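Local atomic coordinates of 6-pyruvoyl tetrahydrobiopterin synthase (PDB entry 3LX3), a protein that is a zinc-binding, six-chain member of the 6-pyruvoyl tetrahydropterin synthase family that holds 2-amino-1,5-dihydropteridine-4,6-dione in pockets shared between subunits. Residues A21-E26 and G66-F71; N53-L58 and E163-E168; R79-Q84 and N143-E148. All coordinates share one frame; numbering follows the deposited sequence.

Contacts 1 and 2 share one antiparallel sheet, in which strands 20-40 and 48-61 are neighbours; their centres lie about 14 Å apart, and L23 N probably hydrogen-bonds to L58 O at 2.9 Å. Contact 3 pairs two of the helices, 71-85 and 134-149, which pack against this sheet. Its centre is about 12 Å from that of contact 2, which it meets where L145 CD1 touches V164 CG2 at 3.6 Å. Contacts 1 and 3 do not touch, their nearest atoms being about 7 Å apart. Each of contacts 1 and 2 reaches a different copy of the ligand: 66-71 supplies the aromatic walls of one pocket, whereas E168 belongs to the zinc and ligand sites of another.

Contact 1: A21-E26 and G66-F71; sequences AELLVE and GYVIDF. With XTN (2-amino-1,5-dihydropteridine-4,6-dione), chain C.
L23 and F71 meet with their side chains crossing obliquely, L23 CB standing 3.8 Å from F71 CE1 and CD2 leaning on the same end of the ring. V25 meets the neighbouring atom on the same side of the ring, its CG1 3.5 Å from F71 CD1, and the side chains of V25 and F71 slide past each other in opposite directions. Small A21 leaves room for V68, whose CG2 is 3.8 Å from A21 CB. With CG anti to the carbonyl carbon (chi1 -61°), L23 extends CD1 to 3.4 Å from I69 O. An apolar branch there lies beside the hydrogen bond from N2 of 2-amino-1,5-dihydropteridine-4,6-dione to I69 O, which is 2.8 Å long and nearly straight (166°). The ligand is sandwiched between two aromatic rings. Its N1 sits 3.4 Å above the Y67 plane, over the ring centre, whereas N2 covers the F71 ring nearer the rim. D70, the N-cap of the helix beginning at F71, bonds through OD1 to S72 N and also brings that oxygen 2.8 Å from ligand N8. T134 and E135 of a second subunit bind the ligand too, and a strand of that subunit pairs with 22-25, extending the sheet. Such a pocket, built at the junction of two chains and their joined sheets, is characteristic of the tunnelling fold (T-fold) to which this family belongs.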
loop_
_atom_site.group_PDB
_atom_site.type_symbol
_atom_site.label_atom_id
_atom_site.label_comp_id
_atom_site.label_asym_id
_atom_site.label_seq_id
_atom_site.Cartn_x
_atom_site.Cartn_y
_atom_site.Cartn_z
ATOM N N ALA A 21 20.807 -14.247 -7.983
ATOM C CA ALA A 21 19.745 -13.560 -7.275
ATOM C C ALA A 21 19.320 -12.353 -8.087
ATOM O O ALA A 21 20.129 -11.775 -8.813
ATOM C CB ALA A 21 20.136 -13.125 -5.818
ATOM N N GLU A 22 18.058 -11.985 -7.926
ATOM C CA GLU A 22 17.478 -10.775 -8.528
ATOM C C GLU A 22 17.210 -9.779 -7.431
ATOM O O GLU A 22 16.514 -10.086 -6.490
ATOM C CB GLU A 22 16.202 -11.121 -9.251
ATOM C CG GLU A 22 15.466 -10.007 -9.880
ATOM C CD GLU A 22 14.219 -10.534 -10.559
ATOM O OE1 GLU A 22 13.106 -10.391 -9.999
ATOM O OE2 GLU A 22 14.346 -11.136 -11.630
ATOM N N LEU A 23 17.752 -8.571 -7.567
ATOM C CA LEU A 23 17.543 -7.527 -6.590
ATOM C C LEU A 23 16.530 -6.514 -7.138
ATOM O O LEU A 23 16.544 -6.202 -8.352
ATOM C CB LEU A 23 18.833 -6.802 -6.283
ATOM C CG LEU A 23 19.939 -7.647 -5.700
ATOM C CD1 LEU A 23 21.108 -6.757 -5.299
ATOM C CD2 LEU A 23 19.514 -8.559 -4.557
ATOM N N LEU A 24 15.692 -5.997 -6.253
ATOM C CA LEU A 24 14.712 -4.964 -6.569
ATOM C C LEU A 24 14.841 -3.848 -5.574
ATOM O O LEU A 24 14.781 -4.095 -4.352
ATOM C CB LEU A 24 13.287 -5.511 -6.492
ATOM C CG LEU A 24 12.146 -4.482 -6.641
ATOM C CD1 LEU A 24 12.128 -3.882 -8.036
ATOM C CD2 LEU A 24 10.829 -5.211 -6.335
ATOM N N VAL A 25 14.990 -2.632 -6.078
ATOM C CA VAL A 25 14.891 -1.481 -5.216
ATOM C C VAL A 25 13.741 -0.578 -5.730
ATOM O O VAL A 25 13.646 -0.256 -6.904
ATOM C CB VAL A 25 16.220 -0.664 -5.076
ATOM C CG1 VAL A 25 17.264 -1.500 -4.362
ATOM C CG2 VAL A 25 16.718 -0.131 -6.412
ATOM N N GLU A 26 12.858 -0.219 -4.786
ATOM C CA GLU A 26 11.651 0.526 -5.065
ATOM C C GLU A 26 11.251 1.339 -3.879
ATOM O O GLU A 26 11.234 0.870 -2.759
ATOM C CB GLU A 26 10.508 -0.412 -5.497
ATOM C CG GLU A 26 9.762 -1.164 -4.429
ATOM C CD GLU A 26 8.865 -2.262 -5.024
ATOM O OE1 GLU A 26 8.342 -2.068 -6.153
ATOM O OE2 GLU A 26 8.726 -3.331 -4.373
ATOM N N GLY A 66 28.566 -11.618 0.012
ATOM C CA GLY A 66 27.174 -11.877 0.349
ATOM C C GLY A 66 26.098 -11.115 -0.420
ATOM O O GLY A 66 24.916 -11.354 -0.240
ATOM N N TYR A 67 26.548 -10.203 -1.274
ATOM C CA TYR A 67 25.678 -9.404 -2.107
ATOM C C TYR A 67 25.850 -9.700 -3.582
ATOM O O TYR A 67 26.964 -10.044 -4.002
ATOM C CB TYR A 67 26.029 -7.916 -1.970
ATOM C CG TYR A 67 25.900 -7.261 -0.596
ATOM C CD1 TYR A 67 25.149 -7.795 0.437
ATOM C CD2 TYR A 67 26.605 -6.092 -0.351
ATOM C CE1 TYR A 67 25.062 -7.142 1.654
ATOM C CE2 TYR A 67 26.510 -5.433 0.856
ATOM C CZ TYR A 67 25.737 -5.952 1.839
ATOM O OH TYR A 67 25.655 -5.270 3.027
ATOM N N VAL A 68 24.784 -9.522 -4.374
ATOM C CA VAL A 68 24.992 -9.376 -5.819
ATOM C C VAL A 68 25.760 -8.063 -6.030
ATOM O O VAL A 68 26.856 -8.039 -6.618
ATOM C CB VAL A 68 23.723 -9.422 -6.644
ATOM C CG1 VAL A 68 24.101 -9.209 -8.147
ATOM C CG2 VAL A 68 23.039 -10.797 -6.452
ATOM N N ILE A 69 25.174 -6.995 -5.518
ATOM C CA ILE A 69 25.725 -5.627 -5.553
ATOM C C ILE A 69 25.015 -4.916 -4.384
ATOM O O ILE A 69 23.850 -5.213 -4.058
ATOM C CB ILE A 69 25.548 -4.973 -6.932
ATOM C CG1 ILE A 69 26.103 -3.553 -6.957
ATOM C CG2 ILE A 69 24.094 -4.986 -7.333
ATOM C CD1 ILE A 69 26.130 -2.982 -8.378
ATOM N N ASP A 70 25.726 -4.048 -3.687
ATOM C CA ASP A 70 25.204 -3.356 -2.527
ATOM C C ASP A 70 23.962 -2.522 -2.875
ATOM O O ASP A 70 24.012 -1.602 -3.704
ATOM C CB ASP A 70 26.322 -2.445 -1.983
ATOM C CG ASP A 70 25.990 -1.821 -0.646
ATOM O OD1 ASP A 70 24.846 -1.817 -0.189
ATOM O OD2 ASP A 70 26.953 -1.309 -0.034
ATOM N N PHE A 71 22.836 -2.815 -2.221
ATOM C CA PHE A 71 21.619 -2.007 -2.377
ATOM C C PHE A 71 21.885 -0.508 -2.218
ATOM O O PHE A 71 21.228 0.323 -2.873
ATOM C CB PHE A 71 20.542 -2.364 -1.337
ATOM C CG PHE A 71 19.790 -3.672 -1.568
ATOM C CD1 PHE A 71 19.081 -3.939 -2.733
ATOM C CD2 PHE A 71 19.696 -4.586 -0.531
ATOM C CE1 PHE A 71 18.354 -5.139 -2.864
ATOM C CE2 PHE A 71 18.958 -5.772 -0.686
ATOM C CZ PHE A 71 18.310 -6.018 -1.850
HETATM N N1 XTN C . 22.920 -4.989 -0.237
HETATM C C2 XTN C . 22.494 -6.205 -0.636
HETATM N N2 XTN C . 22.651 -6.603 -1.912
HETATM N N3 XTN C . 21.926 -7.111 0.296
HETATM C C4 XTN C . 21.720 -6.771 1.578
HETATM O O4 XTN C . 21.176 -7.602 2.344
HETATM N N5 XTN C . 21.977 -5.058 3.240
HETATM C C6 XTN C . 22.419 -3.817 3.605
HETATM O O6 XTN C . 22.278 -3.442 4.771
HETATM C C7 XTN C . 23.055 -2.976 2.642
HETATM N N8 XTN C . 23.185 -3.424 1.392
HETATM C C4A XTN C . 22.133 -5.489 1.954
HETATM C C8A XTN C . 22.733 -4.630 1.036
#

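Contact 2: N53-L58 and E163-E168; sequences NVSLRL and EVTVSE. With XTN (2-amino-1,5-dihydropteridine-4,6-dione), chain B.
Two adjacent antiparallel strands of the T-fold sheet meet here, N53 to R57 pairing with S167 back to E163. Three hydrogen-bonded pairs, N53-S167, S55-T165 and R57-E163, alternate with the non-hydrogen-bonded V54-V166 and L56-V164. In the middle pair S55 N reaches T165 O at 2.9 Å; in the last, R57 N to E163 O is 2.8 Å and almost straight (175°), while the return bond from E163 N is more bent. The R57 and E163 side chains leave with CG anti to the backbone N (chi1 179° for R57) and lie side by side. R57 NE makes a salt bridge with E163 OE2 at 3.1 Å, the guanidinium and carboxylate planes turned 32° apart, and E163 OE1 bonds to Y161 OH. Small S55 and T165 suit the same face: S55 OG rests 3.4 Å from T165 CB, while T165 OG1 bonds to T175. At E168 the chain turns a corner; this residue belongs with H36, H48 and H50 to the zinc site, and its OE2 accepts a weak 3.4 Å hydrogen bond from N5 of 2-amino-1,5-dihydropteridine-4,6-dione. On the opposite face valines, beta-branched and suited to extended strands, join L56 in an apolar surface, V54 CG2 lying 4.2 Å from V166 CG2. There V54 and L56 pack on helix 71-85 and V164 on helix 134-149, while strands 20-40 and 172-179 flank the pair within the sheet.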
loop_
_atom_site.group_PDB
_atom_site.type_symbol
_atom_site.label_atom_id
_atom_site.label_comp_id
_atom_site.label_asym_id
_atom_site.label_seq_id
_atom_site.Cartn_x
_atom_site.Cartn_y
_atom_site.Cartn_z
ATOM N N ASN A 53 7.404 7.555 -10.641
ATOM C CA ASN A 53 8.163 6.684 -9.761
ATOM C C ASN A 53 8.986 5.668 -10.569
ATOM O O ASN A 53 8.540 5.214 -11.613
ATOM C CB ASN A 53 7.188 5.922 -8.885
ATOM C CG ASN A 53 7.883 5.155 -7.829
ATOM O OD1 ASN A 53 8.065 3.939 -7.960
ATOM N ND2 ASN A 53 8.368 5.852 -6.836
ATOM N N VAL A 54 10.188 5.339 -10.084
ATOM C CA VAL A 54 11.131 4.461 -10.762
ATOM C C VAL A 54 11.491 3.352 -9.824
ATOM O O VAL A 54 11.856 3.601 -8.674
ATOM C CB VAL A 54 12.479 5.208 -11.065
ATOM C CG1 VAL A 54 13.545 4.223 -11.590
ATOM C CG2 VAL A 54 12.256 6.298 -12.023
ATOM N N SER A 55 11.462 2.126 -10.343
ATOM C CA SER A 55 12.102 1.014 -9.659
ATOM C C SER A 55 13.164 0.390 -10.534
ATOM O O SER A 55 13.092 0.434 -11.748
ATOM C CB SER A 55 11.109 -0.018 -9.196
ATOM O OG SER A 55 10.514 -0.653 -10.288
ATOM N N LEU A 56 14.148 -0.235 -9.898
ATOM C CA LEU A 56 15.239 -0.914 -10.602
ATOM C C LEU A 56 15.324 -2.354 -10.134
ATOM O O LEU A 56 15.324 -2.617 -8.928
ATOM C CB LEU A 56 16.575 -0.208 -10.319
ATOM C CG LEU A 56 17.857 -0.903 -10.761
ATOM C CD1 LEU A 56 17.960 -0.938 -12.284
ATOM C CD2 LEU A 56 19.063 -0.167 -10.143
ATOM N N ARG A 57 15.396 -3.254 -11.122
ATOM C CA ARG A 57 15.609 -4.676 -10.901
ATOM C C ARG A 57 16.864 -5.085 -11.657
ATOM O O ARG A 57 17.116 -4.619 -12.776
ATOM C CB ARG A 57 14.404 -5.446 -11.409
ATOM C CG ARG A 57 14.419 -6.962 -11.292
ATOM C CD ARG A 57 13.006 -7.496 -11.674
ATOM N NE ARG A 57 11.922 -6.577 -11.257
ATOM C CZ ARG A 57 10.869 -6.869 -10.484
ATOM N NH1 ARG A 57 10.658 -8.085 -10.009
ATOM N NH2 ARG A 57 9.989 -5.916 -10.206
ATOM N N LEU A 58 17.625 -5.981 -11.060
ATOM C CA LEU A 58 18.805 -6.502 -11.744
ATOM C C LEU A 58 19.048 -7.936 -11.329
ATOM O O LEU A 58 18.476 -8.405 -10.337
ATOM C CB LEU A 58 20.028 -5.629 -11.489
ATOM C CG LEU A 58 20.528 -5.369 -10.050
ATOM C CD1 LEU A 58 21.249 -6.580 -9.474
ATOM C CD2 LEU A 58 21.469 -4.168 -10.052
ATOM N N GLU A 163 16.912 -3.625 -15.379
ATOM C CA GLU A 163 15.508 -3.394 -15.757
ATOM C C GLU A 163 14.924 -2.257 -14.934
ATOM O O GLU A 163 15.020 -2.229 -13.707
ATOM C CB GLU A 163 14.709 -4.674 -15.525
ATOM C CG GLU A 163 13.210 -4.559 -15.726
ATOM C CD GLU A 163 12.468 -5.745 -15.118
ATOM O OE1 GLU A 163 12.583 -6.850 -15.682
ATOM O OE2 GLU A 163 11.740 -5.528 -14.145
ATOM N N VAL A 164 14.334 -1.289 -15.624
ATOM C CA VAL A 164 13.668 -0.163 -15.013
ATOM C C VAL A 164 12.169 -0.197 -15.270
ATOM O O VAL A 164 11.722 -0.490 -16.388
ATOM C CB VAL A 164 14.262 1.170 -15.581
ATOM C CG1 VAL A 164 13.359 2.351 -15.440
ATOM C CG2 VAL A 164 15.664 1.425 -14.953
ATOM N N THR A 165 11.406 0.102 -14.217
ATOM C CA THR A 165 9.968 0.332 -14.296
ATOM C C THR A 165 9.733 1.785 -13.945
ATOM O O THR A 165 10.177 2.259 -12.915
ATOM C CB THR A 165 9.184 -0.607 -13.367
ATOM O OG1 THR A 165 9.464 -1.968 -13.755
ATOM C CG2 THR A 165 7.696 -0.315 -13.476
ATOM N N VAL A 166 9.028 2.496 -14.824
ATOM C CA VAL A 166 8.585 3.883 -14.567
ATOM C C VAL A 166 7.068 3.885 -14.567
ATOM O O VAL A 166 6.392 3.279 -15.412
ATOM C CB VAL A 166 9.114 4.843 -15.639
ATOM C CG1 VAL A 166 8.485 6.263 -15.427
ATOM C CG2 VAL A 166 10.631 4.907 -15.628
ATOM N N SER A 167 6.500 4.584 -13.593
ATOM C CA SER A 167 5.052 4.837 -13.605
ATOM C C SER A 167 4.743 6.317 -13.638
ATOM O O SER A 167 5.402 7.078 -12.931
ATOM C CB SER A 167 4.433 4.179 -12.412
ATOM O OG SER A 167 4.832 4.703 -11.192
ATOM N N GLU A 168 3.778 6.752 -14.466
ATOM C CA GLU A 168 3.227 8.083 -14.403
ATOM C C GLU A 168 2.363 8.155 -13.151
ATOM O O GLU A 168 2.336 9.157 -12.504
ATOM C CB GLU A 168 2.241 8.395 -15.556
ATOM C CG GLU A 168 2.740 9.016 -16.831
ATOM C CD GLU A 168 1.558 9.265 -17.798
ATOM O OE1 GLU A 168 0.441 8.785 -17.488
ATOM O OE2 GLU A 168 1.714 9.972 -18.817
HETATM N N1 XTN B . -0.209 5.013 -22.915
HETATM C C2 XTN B . 1.048 4.528 -22.875
HETATM N N2 XTN B . 1.338 3.323 -23.398
HETATM N N3 XTN B . 2.102 5.309 -22.334
HETATM C C4 XTN B . 1.880 6.509 -21.776
HETATM O O4 XTN B . 2.848 7.133 -21.277
HETATM N N5 XTN B . 0.237 8.183 -21.262
HETATM C C6 XTN B . -1.050 8.636 -21.319
HETATM O O6 XTN B . -1.327 9.739 -20.841
HETATM C C7 XTN B . -2.058 7.842 -21.946
HETATM N N8 XTN B . -1.712 6.655 -22.450
HETATM C C4A XTN B . 0.560 6.967 -21.794
HETATM C C8A XTN B . -0.456 6.208 -22.373
#

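Contact 3: R79-Q84 and N143-E148; sequences RKVCKQ and NQLIEE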
loop_
_atom_site.group_PDB
_atom_site.type_symbol
_atom_site.label_atom_id
_atom_site.label_comp_id
_atom_site.label_asym_id
_atom_site.label_seq_id
_atom_site.Cartn_x
_atom_site.Cartn_y
_atom_site.Cartn_z
ATOM N N ARG A 79 18.371 7.579 -6.937
ATOM C CA ARG A 79 17.991 8.893 -6.410
ATOM C C ARG A 79 18.649 10.006 -7.230
ATOM O O ARG A 79 18.014 11.008 -7.523
ATOM C CB ARG A 79 18.369 9.052 -4.932
ATOM C CG ARG A 79 17.575 8.178 -3.960
ATOM C CD ARG A 79 17.978 8.407 -2.481
ATOM N NE ARG A 79 19.329 8.976 -2.302
ATOM C CZ ARG A 79 20.399 8.368 -1.765
ATOM N NH1 ARG A 79 20.373 7.098 -1.309
ATOM N NH2 ARG A 79 21.537 9.061 -1.687
ATOM N N LYS A 80 19.920 9.839 -7.578
ATOM C CA LYS A 80 20.642 10.849 -8.365
ATOM C C LYS A 80 19.949 11.122 -9.716
ATOM O O LYS A 80 19.723 12.288 -10.096
ATOM C CB LYS A 80 22.087 10.403 -8.590
ATOM C CG LYS A 80 22.905 11.417 -9.368
ATOM C CD LYS A 80 24.365 10.996 -9.500
ATOM C CE LYS A 80 25.171 12.143 -10.113
ATOM N NZ LYS A 80 26.496 11.701 -10.619
ATOM N N VAL A 81 19.612 10.055 -10.438
ATOM C CA VAL A 81 18.945 10.183 -11.753
ATOM C C VAL A 81 17.593 10.821 -11.576
ATOM O O VAL A 81 17.249 11.771 -12.277
ATOM C CB VAL A 81 18.832 8.838 -12.478
ATOM C CG1 VAL A 81 17.996 8.943 -13.758
ATOM C CG2 VAL A 81 20.221 8.343 -12.808
ATOM N N CYS A 82 16.824 10.342 -10.613
ATOM C CA CYS A 82 15.513 10.969 -10.319
ATOM C C CYS A 82 15.611 12.448 -10.008
ATOM O O CYS A 82 14.802 13.248 -10.487
ATOM C CB CYS A 82 14.799 10.273 -9.150
ATOM S SG CYS A 82 14.158 8.652 -9.473
ATOM N N LYS A 83 16.620 12.841 -9.240
ATOM C CA LYS A 83 16.747 14.207 -8.806
ATOM C C LYS A 83 17.012 15.121 -10.003
ATOM O O LYS A 83 16.565 16.293 -9.963
ATOM C CB LYS A 83 17.833 14.318 -7.725
ATOM C CG LYS A 83 18.087 15.716 -7.191
ATOM C CD LYS A 83 16.953 16.271 -6.343
ATOM C CE LYS A 83 17.367 17.654 -5.782
ATOM N NZ LYS A 83 16.233 18.469 -5.232
ATOM N N GLN A 84 17.678 14.626 -11.053
ATOM C CA GLN A 84 17.941 15.434 -12.224
ATOM C C GLN A 84 16.661 15.818 -12.944
ATOM O O GLN A 84 16.543 16.908 -13.505
ATOM C CB GLN A 84 18.868 14.697 -13.189
ATOM C CG GLN A 84 20.252 14.444 -12.587
ATOM C CD GLN A 84 21.061 13.400 -13.365
ATOM O OE1 GLN A 84 20.569 12.779 -14.330
ATOM N NE2 GLN A 84 22.314 13.201 -12.945
ATOM N N ASN A 143 19.158 3.845 -19.533
ATOM C CA ASN A 143 20.460 4.199 -20.068
ATOM C C ASN A 143 21.263 5.055 -19.079
ATOM O O ASN A 143 22.454 4.812 -18.841
ATOM C CB ASN A 143 20.310 4.942 -21.392
ATOM C CG ASN A 143 21.633 5.157 -22.079
ATOM O OD1 ASN A 143 22.259 4.210 -22.530
ATOM N ND2 ASN A 143 22.064 6.409 -22.162
ATOM N N GLN A 144 20.614 6.030 -18.475
ATOM C CA GLN A 144 21.270 6.917 -17.504
ATOM C C GLN A 144 21.741 6.149 -16.289
ATOM O O GLN A 144 22.824 6.423 -15.758
ATOM C CB GLN A 144 20.356 8.056 -17.070
ATOM C CG GLN A 144 20.092 9.104 -18.107
ATOM C CD GLN A 144 21.351 9.780 -18.613
ATOM O OE1 GLN A 144 21.717 9.658 -19.779
ATOM N NE2 GLN A 144 22.047 10.423 -17.714
ATOM N N LEU A 145 20.941 5.183 -15.848
ATOM C CA LEU A 145 21.308 4.398 -14.655
ATOM C C LEU A 145 22.507 3.510 -14.880
ATOM O O LEU A 145 23.378 3.358 -14.001
ATOM C CB LEU A 145 20.131 3.558 -14.146
ATOM C CG LEU A 145 19.135 4.274 -13.255
ATOM C CD1 LEU A 145 17.943 3.345 -12.933
ATOM C CD2 LEU A 145 19.865 4.738 -11.940
ATOM N N ILE A 146 22.575 2.892 -16.051
ATOM C CA ILE A 146 23.701 2.061 -16.355
ATOM C C ILE A 146 24.957 2.935 -16.403
ATOM O O ILE A 146 25.998 2.541 -15.889
ATOM C CB ILE A 146 23.464 1.263 -17.664
ATOM C CG1 ILE A 146 22.418 0.175 -17.407
ATOM C CG2 ILE A 146 24.782 0.696 -18.205
ATOM C CD1 ILE A 146 21.802 -0.360 -18.670
ATOM N N GLU A 147 24.848 4.134 -16.975
ATOM C CA GLU A 147 25.989 5.066 -16.999
ATOM C C GLU A 147 26.431 5.501 -15.600
ATOM O O GLU A 147 27.626 5.561 -15.298
ATOM C CB GLU A 147 25.685 6.313 -17.849
ATOM C CG GLU A 147 25.599 6.064 -19.349
ATOM C CD GLU A 147 25.686 7.360 -20.180
ATOM O OE1 GLU A 147 26.393 8.309 -19.758
ATOM O OE2 GLU A 147 25.065 7.413 -21.264
ATOM N N GLU A 148 25.459 5.797 -14.747
ATOM C CA GLU A 148 25.744 6.301 -13.397
ATOM C C GLU A 148 26.295 5.250 -12.457
ATOM O O GLU A 148 27.189 5.558 -11.651
ATOM C CB GLU A 148 24.490 6.921 -12.769
ATOM C CG GLU A 148 24.035 8.200 -13.455
ATOM C CD GLU A 148 24.801 9.437 -13.021
ATOM O OE1 GLU A 148 25.738 9.330 -12.203
ATOM O OE2 GLU A 148 24.415 10.535 -13.495
#
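E148 meets K80, V81 and Q84 together, since these three lie on one side of their helix and face 143-148. From CB, the glutamate sends CG anti to its own carbonyl carbon, and that methylene lies 3.9 Å from V81 CG2; the chain's apolar part thus adds to the hydrophobic contact. A bend at chi2 (-81°) then swings the carboxylate toward the neighbouring helix. Its carbon CD comes 3.9 Å from K80 CD, over the aliphatic part of the lysine. The two oxygens divide the polar partners. OE1 receives K80 NZ at 3.0 Å, a salt bridge entering on the syn side and 19° out of the carboxylate plane; the fully extended lysine crosses the glutamate at about a right angle. OE2 accepts a weak hydrogen bond, 3.4 Å from Q84 NE2, the amide and carboxylate meeting tip to tip. A long lysine suits this exposed position: its methylenes lie against the glutamate while NZ reaches the carboxylate. Deeper in, V81 is the short residue that fits where the helices come nearest: its CG2 packs 3.7 Å from L145 CD2, and its CG1 lies 4.2 Å from Q144 CB. The axes of these short segments come within 10.0 Å at 131°, about midway between perpendicular and antiparallel. Both helices rest on the sheet: C82 touches F30 and F32 of strand 20-40, while L145 and I146 pack on V164 and M162 of strand 161-167.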